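Local coordinates for mandelate racemase/muconate lactonizing enzyme family protein (PDB 3S5S) that is an enolase-superfamily protein that joins an N-terminal alpha+beta domain to a beta/alpha-barrel domain, at residues G188-L193 and D217-E222; T135-I140 and A162-V167; V242-D247 and R263-V268; V225-W230 and D247-S252; E301-M306 and D325-L330. All blocks are in the same frame, centred on the assembly; numbering follows the deposited sequence. Where two conformers were deposited one is given.

Contacts 1, 2 and 3 illustrate one principle: neighbouring parallel strands of a barrel sheet, each pair linked through a helix, held by backbone hydrogen bonds, with aliphatic side chains against the helices and charged ones, such as Lys164 and Glu222, inside. Contacts 1 and 2 adjoin through strands 190-194 and 162-166, contacts 1 and 3 through strands 217-222 and 244-246. Contact 4 shares Asp247 with contact 3 but joins two loops beyond the strands; only partly buried, it relies on an arginine and a carbonyl. Contact 5 is buried again, yet contains no strand: a helix start meets a turn through a threonine hydroxyl, a proline and a methionine. It touches contact 2.

Contact 1: G188-L193 and D217-E222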
# COMPACT_ATOMS: atom_id res chain seq x y z
N GLY A 188 5.02 21.98 29.72
CA GLY A 188 5.69 21.63 28.48
C GLY A 188 4.93 20.67 27.56
O GLY A 188 5.48 20.19 26.55
N ALA A 189 3.67 20.37 27.87
CA ALA A 189 3.02 19.29 27.12
C ALA A 189 2.01 19.74 26.06
O ALA A 189 1.15 20.59 26.29
CB ALA A 189 2.44 18.26 28.04
N SER A 190 2.19 19.18 24.88
CA SER A 190 1.26 19.28 23.77
C SER A 190 -0.03 18.54 24.16
O SER A 190 0.04 17.50 24.84
CB SER A 190 1.91 18.53 22.61
OG SER A 190 1.92 19.30 21.44
N LEU A 191 -1.19 19.02 23.71
CA LEU A 191 -2.45 18.31 24.00
C LEU A 191 -3.20 17.75 22.79
O LEU A 191 -3.33 18.41 21.77
CB LEU A 191 -3.36 19.19 24.82
CG LEU A 191 -2.86 19.64 26.21
CD1 LEU A 191 -3.96 20.38 26.88
CD2 LEU A 191 -2.32 18.49 27.15
N ILE A 192 -3.69 16.53 22.91
CA ILE A 192 -4.72 16.01 22.02
C ILE A 192 -6.06 15.88 22.81
O ILE A 192 -6.17 15.11 23.78
CB ILE A 192 -4.33 14.63 21.45
CG1 ILE A 192 -3.25 14.76 20.38
CG2 ILE A 192 -5.53 13.95 20.80
CD1 ILE A 192 -2.32 13.57 20.36
N LEU A 193 -7.07 16.63 22.40
CA LEU A 193 -8.41 16.45 22.94
C LEU A 193 -9.14 15.43 22.06
O LEU A 193 -9.44 15.69 20.88
CB LEU A 193 -9.14 17.80 23.02
CG LEU A 193 -8.36 19.01 23.56
CD1 LEU A 193 -9.24 20.23 23.67
CD2 LEU A 193 -7.74 18.79 24.93
N ASP A 217 -0.83 24.38 24.29
CA ASP A 217 -0.58 24.03 22.92
C ASP A 217 -1.46 22.80 22.61
O ASP A 217 -1.06 21.64 22.80
CB ASP A 217 0.94 23.84 22.73
CG ASP A 217 1.33 23.16 21.43
OD1 ASP A 217 0.74 23.42 20.36
OD2 ASP A 217 2.26 22.33 21.48
N VAL A 218 -2.68 23.06 22.16
CA VAL A 218 -3.54 22.00 21.62
C VAL A 218 -3.01 21.64 20.25
O VAL A 218 -3.05 22.43 19.32
CB VAL A 218 -5.06 22.45 21.53
CG1 VAL A 218 -5.91 21.38 20.81
CG2 VAL A 218 -5.62 22.76 22.89
N ALA A 219 -2.47 20.45 20.13
CA ALA A 219 -1.83 20.03 18.89
C ALA A 219 -2.82 19.32 17.95
O ALA A 219 -2.57 19.22 16.74
CB ALA A 219 -0.66 19.12 19.22
N LEU A 220 -3.94 18.83 18.49
CA LEU A 220 -4.89 18.09 17.69
C LEU A 220 -6.24 18.02 18.38
O LEU A 220 -6.30 17.81 19.60
CB LEU A 220 -4.34 16.67 17.45
CG LEU A 220 -5.10 15.73 16.53
CD1 LEU A 220 -5.04 16.21 15.09
CD2 LEU A 220 -4.52 14.30 16.65
N LEU A 221 -7.32 18.20 17.62
CA LEU A 221 -8.64 17.86 18.09
C LEU A 221 -9.14 16.59 17.39
O LEU A 221 -9.53 16.63 16.24
CB LEU A 221 -9.61 18.98 17.81
CG LEU A 221 -11.09 18.76 18.12
CD1 LEU A 221 -11.41 18.61 19.60
CD2 LEU A 221 -11.80 19.97 17.59
N GLU A 222 -9.20 15.49 18.13
CA GLU A 222 -9.55 14.21 17.57
C GLU A 222 -11.05 13.84 17.57
O GLU A 222 -11.69 13.79 18.65
CB GLU A 222 -8.78 13.13 18.30
CG GLU A 222 -9.07 11.81 17.69
CD GLU A 222 -8.17 10.77 18.18
OE1 GLU A 222 -8.30 9.66 17.67
OE2 GLU A 222 -7.35 11.05 19.06
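Leu191 and Leu193 tie their strand to 217-222 through backbone hydrogen bonds in parallel register. Leu191 N donates to Asp217 O at 2.8 Å, and Leu191 O receives Ala219 N at 2.8 Å together with a weak second donor, Leu220 N, at 3.4 Å. Further on, Leu193 N meets Leu220 O and Glu222 N meets Leu193 O. The double grip on Leu191 O coincides with a beta bulge: Leu191 pairs with Val218 but Ile192 with Leu220, so Ala219 is the extra residue.

Apolar contacts occupy both faces. Ile192 and Leu220 run side by side and point the same way, with Ile192 CG1 3.7 Å from Leu220 CB. On the other face Leu193 CB touches Leu221 CD1 at 4.2 Å; here Leu191 and Leu193 also lean on helix 175-185, Val218 and Leu221 on helix 201-213.

Polar side chains mark the two ends. Ser190 OG donates to Asp217 OD2 at 3.0 Å, approaching from above the carboxylate plane, 53° out of it. At the far end the extended Glu222 passes Ile192 CG2, its OE2 3.8 Å away, to reach Lys164 in a salt bridge and Asn269 in a hydrogen bond, close to Asp194 and Asp247. Strand 190-194, helix 201-213 and strand 217-222 thus form a beta-alpha-beta crossover of the beta/alpha barrel, with acidic groups gathered at the C-terminal ends of the strands, as in enolase-superfamily relatives.

Contact 2: T135-I140 and A162-V167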
# COMPACT_ATOMS: atom_id res chain seq x y z
N THR A 135 7.96 7.70 19.54
CA THR A 135 7.67 8.40 20.79
C THR A 135 6.16 8.46 20.95
O THR A 135 5.47 9.03 20.10
CB THR A 135 8.29 9.78 20.76
OG1 THR A 135 9.70 9.61 20.77
CG2 THR A 135 7.92 10.61 21.98
N THR A 136 5.66 7.87 22.04
CA THR A 136 4.19 7.80 22.27
C THR A 136 3.64 8.91 23.15
O THR A 136 4.31 9.36 24.06
CB THR A 136 3.72 6.36 22.78
OG1 THR A 136 2.29 6.27 22.75
CG2 THR A 136 4.32 5.98 24.13
N ASP A 137 2.44 9.37 22.86
CA ASP A 137 1.69 10.15 23.85
C ASP A 137 1.16 9.20 24.93
O ASP A 137 1.35 7.98 24.83
CB ASP A 137 0.54 10.95 23.19
CG ASP A 137 -0.59 10.07 22.67
OD1 ASP A 137 -0.91 9.01 23.25
OD2 ASP A 137 -1.21 10.46 21.68
N ILE A 138 0.53 9.74 25.96
CA ILE A 138 -0.14 8.94 26.96
C ILE A 138 -1.43 9.63 27.29
O ILE A 138 -1.58 10.85 27.13
CB ILE A 138 0.71 8.75 28.26
CG1 ILE A 138 0.11 7.63 29.16
CG2 ILE A 138 0.89 10.10 29.01
CD1 ILE A 138 0.79 7.46 30.57
N THR A 139 -2.38 8.85 27.75
CA THR A 139 -3.72 9.32 27.74
C THR A 139 -4.23 9.57 29.14
O THR A 139 -3.96 8.83 30.06
CB THR A 139 -4.61 8.42 26.81
OG1 THR A 139 -5.99 8.56 27.17
CG2 THR A 139 -4.24 7.01 26.91
N ILE A 140 -4.90 10.69 29.29
CA ILE A 140 -5.53 11.05 30.55
C ILE A 140 -7.02 10.83 30.41
O ILE A 140 -7.75 11.61 29.76
CB ILE A 140 -5.18 12.44 30.96
CG1 ILE A 140 -3.68 12.50 31.25
CG2 ILE A 140 -5.98 12.82 32.21
CD1 ILE A 140 -3.10 13.88 31.38
N ALA A 162 3.58 14.68 25.02
CA ALA A 162 2.27 14.73 24.37
C ALA A 162 1.24 14.03 25.24
O ALA A 162 1.45 12.90 25.67
CB ALA A 162 2.33 14.13 22.98
N LEU A 163 0.14 14.73 25.52
CA LEU A 163 -0.94 14.15 26.30
C LEU A 163 -2.25 14.17 25.54
O LEU A 163 -2.65 15.21 25.02
CB LEU A 163 -1.11 14.91 27.59
CG LEU A 163 0.17 15.07 28.40
CD1 LEU A 163 -0.12 15.98 29.52
CD2 LEU A 163 0.67 13.70 28.89
N LYS A 164 -2.90 13.01 25.50
CA LYS A 164 -4.21 12.83 24.93
C LYS A 164 -5.24 12.85 26.05
O LYS A 164 -5.25 11.98 26.93
CB LYS A 164 -4.25 11.50 24.19
CG LYS A 164 -5.61 11.06 23.65
CD LYS A 164 -5.35 10.14 22.46
CE LYS A 164 -6.53 9.26 22.07
NZ LYS A 164 -6.48 8.83 20.62
N VAL A 165 -6.14 13.81 26.01
CA VAL A 165 -7.09 13.94 27.08
C VAL A 165 -8.43 13.45 26.55
O VAL A 165 -8.92 13.98 25.56
CB VAL A 165 -7.16 15.43 27.57
CG1 VAL A 165 -8.28 15.63 28.58
CG2 VAL A 165 -5.83 15.84 28.16
N LYS A 166 -9.00 12.42 27.17
CA LYS A 166 -10.34 11.99 26.77
C LYS A 166 -11.32 13.07 27.20
O LYS A 166 -11.07 13.77 28.18
CB LYS A 166 -10.73 10.60 27.30
CG LYS A 166 -9.86 9.44 26.74
CD LYS A 166 -10.29 8.88 25.39
CE LYS A 166 -9.08 8.19 24.75
NZ LYS A 166 -9.32 7.30 23.55
N VAL A 167 -12.38 13.26 26.42
CA VAL A 167 -13.38 14.30 26.71
C VAL A 167 -14.79 13.95 26.21
O VAL A 167 -14.98 13.07 25.37
CB VAL A 167 -12.94 15.73 26.22
CG1 VAL A 167 -11.79 16.29 27.08
CG2 VAL A 167 -12.60 15.76 24.71
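Ile140 and Lys164 anchor the tight half of this parallel strand pair: Ile140 N donates to Lys164 O at 2.7 Å, and Ile140 O in turn receives Lys166 N at 3.0 Å. Lys164 N closes on Ile138 O at 3.0 Å. On the face of Ile138, Leu163 and Ile140, the first two lie side by side, Ile138 CG2 meeting Leu163 CD2 at 3.6 Å, while Ile140 CD1 angles across to Leu163 CD1. Having OG1 opposite the backbone N (chi1 159°) turns the Thr139 hydroxyl to Lys164 O, though only for a weak bond at 3.5 Å.

The other end is slacker. Ile138 N reaches Ala162 O only weakly, at 3.3 Å, and Asp137 brings no hydrogen bond across, only its CB, 3.3 Å from Ala162 O and close to Ala162 CB. Ala162 and Ile138 keep some exposure, whereas the extended Lys164 is buried and its ammonium is satisfied by salt bridges that include Asp323 and Asp194.

Within the barrel, this is the step from strand 133-140 through helix 146-158 to strand 162-166. That helix covers Ile138, Ile140 and Leu163, helix 175-185 touches Ile140 and Val165, and strand 190-194 continues the sheet beyond Leu163 and Val165.

Contact 3: V242-D247 and R263-V268. With SO4 (sulfate ion), chain D.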
# COMPACT_ATOMS: atom_id res chain seq x y z
N VAL A 242 -6.71 24.55 14.74
CA VAL A 242 -5.78 23.45 14.99
C VAL A 242 -6.13 22.23 14.11
O VAL A 242 -7.20 22.18 13.49
CB VAL A 242 -5.79 23.04 16.49
CG1 VAL A 242 -5.65 24.26 17.38
CG2 VAL A 242 -7.05 22.31 16.85
N ASP A 243 -5.20 21.27 14.03
CA ASP A 243 -5.41 20.02 13.28
C ASP A 243 -6.58 19.21 13.85
O ASP A 243 -6.78 19.14 15.08
CB ASP A 243 -4.13 19.16 13.31
CG ASP A 243 -3.05 19.64 12.33
OD1 ASP A 243 -3.36 19.76 11.12
OD2 ASP A 243 -1.89 19.86 12.78
N VAL A 244 -7.37 18.61 12.96
CA VAL A 244 -8.46 17.75 13.39
C VAL A 244 -8.22 16.32 12.88
O VAL A 244 -7.86 16.15 11.72
CB VAL A 244 -9.77 18.33 12.90
CG1 VAL A 244 -10.93 17.28 12.90
CG2 VAL A 244 -10.12 19.57 13.71
N ALA A 245 -8.38 15.30 13.72
CA ALA A 245 -8.16 13.91 13.28
C ALA A 245 -9.46 13.21 13.04
O ALA A 245 -10.38 13.38 13.84
CB ALA A 245 -7.35 13.14 14.29
N ALA A 246 -9.56 12.43 11.96
CA ALA A 246 -10.68 11.49 11.77
C ALA A 246 -10.28 10.13 12.31
O ALA A 246 -9.19 9.65 12.01
CB ALA A 246 -11.06 11.38 10.31
N ASP A 247 -11.12 9.52 13.14
CA ASP A 247 -10.87 8.16 13.65
C ASP A 247 -12.09 7.28 13.28
O ASP A 247 -12.04 6.54 12.30
CB ASP A 247 -10.59 8.18 15.18
CG ASP A 247 -10.23 6.78 15.75
OD1 ASP A 247 -10.31 5.76 15.02
OD2 ASP A 247 -9.85 6.72 16.95
N ARG A 263 -12.75 18.09 3.36
CA ARG A 263 -12.00 18.80 4.41
C ARG A 263 -12.58 18.60 5.78
O ARG A 263 -12.79 19.60 6.48
CB ARG A 263 -11.94 20.30 4.16
CG ARG A 263 -11.08 20.74 3.05
CD ARG A 263 -11.11 22.25 3.06
NE ARG A 263 -10.72 22.81 1.77
CZ ARG A 263 -9.48 23.11 1.43
NH1 ARG A 263 -8.49 22.92 2.31
NH2 ARG A 263 -9.23 23.61 0.22
N ALA A 264 -12.82 17.33 6.15
CA ALA A 264 -13.47 16.92 7.41
C ALA A 264 -12.49 16.69 8.57
O ALA A 264 -12.91 16.53 9.73
CB ALA A 264 -14.34 15.65 7.20
N ALA A 265 -11.19 16.66 8.24
CA ALA A 265 -10.08 16.46 9.19
C ALA A 265 -8.83 16.86 8.43
O ALA A 265 -8.91 17.09 7.22
CB ALA A 265 -10.02 15.00 9.60
N THR A 266 -7.70 16.99 9.11
CA THR A 266 -6.43 17.28 8.43
C THR A 266 -5.48 16.15 8.79
O THR A 266 -4.32 16.10 8.31
CB THR A 266 -5.82 18.64 8.86
OG1 THR A 266 -5.59 18.63 10.26
CG2 THR A 266 -6.74 19.86 8.50
N VAL A 267 -5.99 15.25 9.63
CA VAL A 267 -5.22 14.12 10.17
C VAL A 267 -6.07 12.85 10.15
O VAL A 267 -7.28 12.93 10.31
CB VAL A 267 -4.69 14.42 11.60
CG1 VAL A 267 -4.04 13.24 12.21
CG2 VAL A 267 -3.70 15.60 11.56
N VAL A 268 -5.45 11.71 9.94
CA VAL A 268 -6.13 10.42 10.08
C VAL A 268 -5.49 9.53 11.16
O VAL A 268 -4.29 9.31 11.18
CB VAL A 268 -6.22 9.64 8.71
CG1 VAL A 268 -6.43 8.22 8.93
CG2 VAL A 268 -7.37 10.14 7.89
S SO4 D . -12.63 22.76 -1.46
O1 SO4 D . -13.98 22.41 -0.95
O2 SO4 D . -12.15 23.89 -0.62
O3 SO4 D . -11.71 21.62 -1.39
O4 SO4 D . -12.67 23.14 -2.88
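Ala245 and Val267, with CA atoms 4.3 Å apart, start a short parallel pairing that Ala246 and Val268 continue; it joins strands 244-246 and 267-270, connected through helix 253-261, a beta-alpha-beta unit of the beta/alpha barrel. Ala246 N donates to Val267 O at 2.9 Å. One step earlier Val244 O is gripped twice, by Thr266 N at 2.7 Å and by Val267 N at 2.9 Å, the first donor in the carbonyl plane and the second tilted 23° from it. Two donors on one oxygen probably help to set how the chain enters the second strand.

Of the side chains, Thr266 does the polar work. Its hydroxyl sits between the backbone N and the carbonyl carbon (chi1 59°), which aims OG1 at 242-247, where it donates to the anti lone pair of Asp243 OD1 at 2.6 Å and accepts from Val244 N. Asp243 and Thr266 cross at about a right angle. Small apolar contacts add to this: Ala246 CB rests 3.8 Å from Ala265 CB, and Ala245 CB faces Val267 CG1. Helix 253-261 packs on Ala246, Ala265 and Val268, while Val244 faces helix 230-239.

A Schellman motif at Arg263 ends helix 253-261. The arginine's extended side chain holds a sulfate ion, most likely a component of the crystallisation solution: NE, at 3.0 Å, and NH2 both donate to sulfate O2, which lies at the guanidinium edge and in its plane.

Contact 4: V225-W230 and D247-S252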
# COMPACT_ATOMS: atom_id res chain seq x y z
N VAL A 225 -16.92 15.08 16.95
CA VAL A 225 -18.31 14.77 16.68
C VAL A 225 -18.49 13.34 16.16
O VAL A 225 -17.51 12.68 15.84
CB VAL A 225 -18.96 15.78 15.73
CG1 VAL A 225 -19.00 17.16 16.39
CG2 VAL A 225 -18.24 15.81 14.41
N PRO A 226 -19.75 12.85 16.11
CA PRO A 226 -19.96 11.47 15.68
C PRO A 226 -19.63 11.25 14.21
O PRO A 226 -19.71 12.18 13.40
CB PRO A 226 -21.46 11.23 15.93
CG PRO A 226 -22.00 12.47 16.70
CD PRO A 226 -21.01 13.57 16.44
N ARG A 227 -19.35 9.98 13.89
CA ARG A 227 -19.05 9.53 12.54
C ARG A 227 -19.98 10.04 11.44
O ARG A 227 -19.50 10.31 10.34
CB ARG A 227 -18.98 8.01 12.48
CG ARG A 227 -18.54 7.53 11.13
CD ARG A 227 -18.56 6.03 10.99
NE ARG A 227 -18.80 5.68 9.58
CZ ARG A 227 -17.86 5.41 8.68
NH1 ARG A 227 -16.57 5.41 9.00
NH2 ARG A 227 -18.20 5.11 7.42
N ASP A 228 -21.28 10.16 11.68
CA ASP A 228 -22.11 10.59 10.56
C ASP A 228 -22.65 12.02 10.72
O ASP A 228 -23.68 12.38 10.16
CB ASP A 228 -23.13 9.50 10.10
CG ASP A 228 -22.48 8.40 9.15
OD1 ASP A 228 -21.29 8.05 9.29
OD2 ASP A 228 -23.16 7.86 8.26
N ASP A 229 -21.92 12.83 11.50
CA ASP A 229 -22.04 14.29 11.47
C ASP A 229 -20.84 14.83 10.63
O ASP A 229 -19.85 15.35 11.15
CB ASP A 229 -22.05 14.86 12.90
CG ASP A 229 -22.24 16.36 12.93
OD1 ASP A 229 -22.33 16.94 11.83
OD2 ASP A 229 -22.30 16.97 14.04
N TRP A 230 -20.94 14.66 9.32
CA TRP A 230 -19.89 15.11 8.40
C TRP A 230 -19.79 16.63 8.38
O TRP A 230 -18.70 17.17 8.21
CB TRP A 230 -20.11 14.56 6.98
CG TRP A 230 -19.69 13.15 6.89
CD1 TRP A 230 -20.42 12.05 7.24
CD2 TRP A 230 -18.40 12.67 6.46
NE1 TRP A 230 -19.67 10.91 7.04
CE2 TRP A 230 -18.43 11.26 6.58
CE3 TRP A 230 -17.22 13.29 5.99
CZ2 TRP A 230 -17.33 10.46 6.23
CZ3 TRP A 230 -16.13 12.50 5.65
CH2 TRP A 230 -16.19 11.09 5.77
N ASP A 247 -11.12 9.52 13.14
CA ASP A 247 -10.87 8.16 13.65
C ASP A 247 -12.09 7.28 13.28
O ASP A 247 -12.04 6.54 12.30
CB ASP A 247 -10.59 8.18 15.18
CG ASP A 247 -10.23 6.78 15.75
OD1 ASP A 247 -10.31 5.76 15.02
OD2 ASP A 247 -9.85 6.72 16.95
N GLU A 248 -13.17 7.41 14.04
CA GLU A 248 -14.43 6.72 13.75
C GLU A 248 -14.85 7.04 12.33
O GLU A 248 -15.47 6.20 11.68
CB GLU A 248 -15.57 7.10 14.73
CG GLU A 248 -15.50 6.51 16.19
CD GLU A 248 -14.67 7.36 17.19
OE1 GLU A 248 -13.75 8.11 16.75
OE2 GLU A 248 -14.91 7.26 18.42
N SER A 249 -14.52 8.23 11.84
CA SER A 249 -14.91 8.61 10.46
C SER A 249 -13.90 8.09 9.38
O SER A 249 -14.06 8.36 8.20
CB SER A 249 -15.07 10.14 10.36
OG SER A 249 -16.30 10.63 10.89
N ALA A 250 -12.86 7.38 9.77
CA ALA A 250 -11.89 6.91 8.78
C ALA A 250 -11.65 5.45 9.05
O ALA A 250 -10.70 5.07 9.74
CB ALA A 250 -10.54 7.75 8.83
N ALA A 251 -12.55 4.63 8.52
CA ALA A 251 -12.46 3.18 8.73
C ALA A 251 -12.05 2.46 7.44
O ALA A 251 -11.62 1.29 7.50
CB ALA A 251 -13.80 2.63 9.27
N SER A 252 -12.20 3.14 6.29
CA SER A 252 -11.67 2.62 5.03
C SER A 252 -10.91 3.67 4.24
O SER A 252 -11.10 4.87 4.45
CB SER A 252 -12.80 2.05 4.17
OG SER A 252 -13.74 3.05 3.82
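Arg227 lays its aliphatic chain over the carbonyl oxygen of Glu248, with Arg227 CG 3.4 Å and Arg227 CD 3.2 Å from Glu248 O, before the guanidinium turns back onto the same oxygen. Arg227 NH1 donates to Glu248 O at 3.0 Å in a nearly straight bond, with an N-H...O angle of 170°. The oxygen lies at the guanidinium edge, only 3° out of its plane, and the nitrogen in turn lies in the carbonyl plane of Glu248. A stretched chain, extended as far as NE, lays CG and CD over Glu248 O; the turn about the CD-NE bond (chi4 95°) then brings NH1 back to it.

Ser249 supplies the return contact. Its OG approaches the Arg227 backbone and makes a weak hydrogen bond to Arg227 O at 3.3 Å. Ala251 CB sits 3.9 Å from Arg227 NH1. Nearby, Trp230 CH2 comes within 4.2 Å of Ser249 O, and the Trp230 side chain also packs on Val259 of helix 253-261 and on Ala264.

Both segments are loops that follow barrel strands and lead into helices, and each contains a type I beta turn, Pro226 to Asp229 and Asp247 to Ala250. Asp229 and Ser252 stand at the N-caps of helices 230-239 and 253-261. Arg227 NH1 has a second partner in Asp255, whose OD2 also accepts from Ala251 N and Ser252 N.

With one nitrogen serving both a carbonyl and a carboxylate, the joint is directional and probably electrostatically reinforced: a single arginine pins the first loop to the second and to the start of its helix.

Contact 5: E301-M306 and D325-L330; sequences ESVLAM and DTPLFL
Thr326 meets Met306 at about a right angle, presenting its hydroxyl to the methionine thioether arm while that same oxygen, Thr326 OG1, donates to Glu301 O at 2.6 Å. The bond lies in the carbonyl plane and uses a lone pair, with a C=O...O angle of 124°. With chi1 at 65°, OG1 sits between the backbone N and the carbonyl carbon, on the side of 301-306. Met306, bent at both its second and third torsions, curls past the hydroxyl: Met306 CE lies 3.2 Å from Thr326 OG1, with Thr326 CG2 next at 3.9 Å.

Pro327 lies obliquely against the same methionine, its CD 3.6 Å from Met306 CG, and its CB faces Val303 CG2 at 4.3 Å. Val303 and Met306 belong to helix 303-316, which links barrel strands 293-296 and 319-322. Ser302 is its N-cap: OG accepts from Leu304 N at 3.1 Å and is also hydrogen-bonded to Glu51, which in addition takes Ala305 N.

From the far end of the turn, Leu330 sends CD1 across to Ser302 CA at 3.7 Å, and the same methyl lies 3.8 Å from Glu301 O. Leu330 and Ser302 both touch Ile17 of strand 7-25, and Phe329 meets the ring of Phe23 with the two planes at about 60°.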
# COMPACT_ATOMS: atom_id res chain seq x y z
N GLU A 301 -5.25 -2.60 23.67
CA GLU A 301 -4.42 -3.68 23.12
C GLU A 301 -3.25 -4.06 24.04
O GLU A 301 -2.67 -3.19 24.69
CB GLU A 301 -3.89 -3.25 21.72
CG GLU A 301 -5.03 -2.92 20.71
CD GLU A 301 -4.57 -2.26 19.40
OE1 GLU A 301 -3.37 -1.99 19.21
OE2 GLU A 301 -5.44 -1.97 18.57
N SER A 302 -2.88 -5.33 24.08
CA SER A 302 -1.65 -5.73 24.77
C SER A 302 -0.44 -5.32 23.93
O SER A 302 -0.56 -4.65 22.87
CB SER A 302 -1.63 -7.25 24.96
OG SER A 302 -1.29 -7.96 23.75
N VAL A 303 0.72 -5.76 24.40
CA VAL A 303 2.02 -5.68 23.76
C VAL A 303 2.02 -6.24 22.32
O VAL A 303 2.71 -5.76 21.42
CB VAL A 303 3.05 -6.42 24.71
CG1 VAL A 303 4.02 -7.36 24.01
CG2 VAL A 303 3.73 -5.43 25.66
N LEU A 304 1.23 -7.28 22.12
CA LEU A 304 1.16 -7.92 20.82
C LEU A 304 0.63 -7.02 19.70
O LEU A 304 1.36 -6.71 18.74
CB LEU A 304 0.36 -9.23 20.93
CG LEU A 304 0.03 -10.00 19.65
CD1 LEU A 304 1.12 -9.95 18.71
CD2 LEU A 304 -0.35 -11.48 19.89
N ALA A 305 -0.62 -6.62 19.77
CA ALA A 305 -1.18 -5.76 18.71
C ALA A 305 -0.45 -4.40 18.69
O ALA A 305 -0.22 -3.83 17.60
CB ALA A 305 -2.70 -5.59 18.89
N MET A 306 -0.06 -3.89 19.87
CA MET A 306 0.69 -2.64 19.93
C MET A 306 2.04 -2.71 19.18
O MET A 306 2.34 -1.83 18.33
CB MET A 306 0.85 -2.15 21.33
CG MET A 306 -0.40 -1.53 21.93
SD MET A 306 -0.39 0.27 21.82
CE MET A 306 -2.11 0.70 21.50
N ASP A 325 -0.27 3.48 23.80
CA ASP A 325 0.07 3.58 25.22
C ASP A 325 -0.76 2.65 26.15
O ASP A 325 -0.67 2.77 27.36
CB ASP A 325 -0.21 5.02 25.66
CG ASP A 325 -1.70 5.34 25.60
OD1 ASP A 325 -2.42 4.65 24.86
OD2 ASP A 325 -2.17 6.25 26.31
N THR A 326 -1.55 1.76 25.55
CA THR A 326 -2.44 0.86 26.26
C THR A 326 -1.71 -0.19 27.14
O THR A 326 -2.19 -0.49 28.24
CB THR A 326 -3.56 0.23 25.31
OG1 THR A 326 -2.98 -0.62 24.31
CG2 THR A 326 -4.40 1.33 24.58
N PRO A 327 -0.52 -0.69 26.72
CA PRO A 327 0.19 -1.61 27.63
C PRO A 327 0.51 -0.97 28.97
O PRO A 327 0.64 -1.69 29.98
CB PRO A 327 1.47 -1.95 26.85
CG PRO A 327 1.04 -1.86 25.45
CD PRO A 327 0.17 -0.63 25.42
N LEU A 328 0.62 0.36 29.00
CA LEU A 328 0.77 1.05 30.28
C LEU A 328 -0.42 0.91 31.19
O LEU A 328 -0.28 1.13 32.39
CB LEU A 328 1.15 2.54 30.10
CG LEU A 328 2.35 2.88 29.19
CD1 LEU A 328 2.57 4.40 29.07
CD2 LEU A 328 3.59 2.21 29.67
N PHE A 329 -1.58 0.51 30.64
CA PHE A 329 -2.85 0.48 31.41
C PHE A 329 -3.27 -0.92 31.90
O PHE A 329 -4.29 -1.10 32.62
CB PHE A 329 -3.98 1.07 30.56
CG PHE A 329 -3.88 2.54 30.40
CD1 PHE A 329 -3.09 3.09 29.41
CD2 PHE A 329 -4.55 3.37 31.26
CE1 PHE A 329 -2.98 4.46 29.28
CE2 PHE A 329 -4.45 4.77 31.13
CZ PHE A 329 -3.66 5.31 30.14
N LEU A 330 -2.48 -1.90 31.48
CA LEU A 330 -2.74 -3.31 31.77
C LEU A 330 -1.93 -3.77 32.97
O LEU A 330 -0.70 -3.55 33.05
CB LEU A 330 -2.39 -4.15 30.54
CG LEU A 330 -3.13 -3.78 29.25
CD1 LEU A 330 -2.70 -4.72 28.16
CD2 LEU A 330 -4.64 -3.86 29.39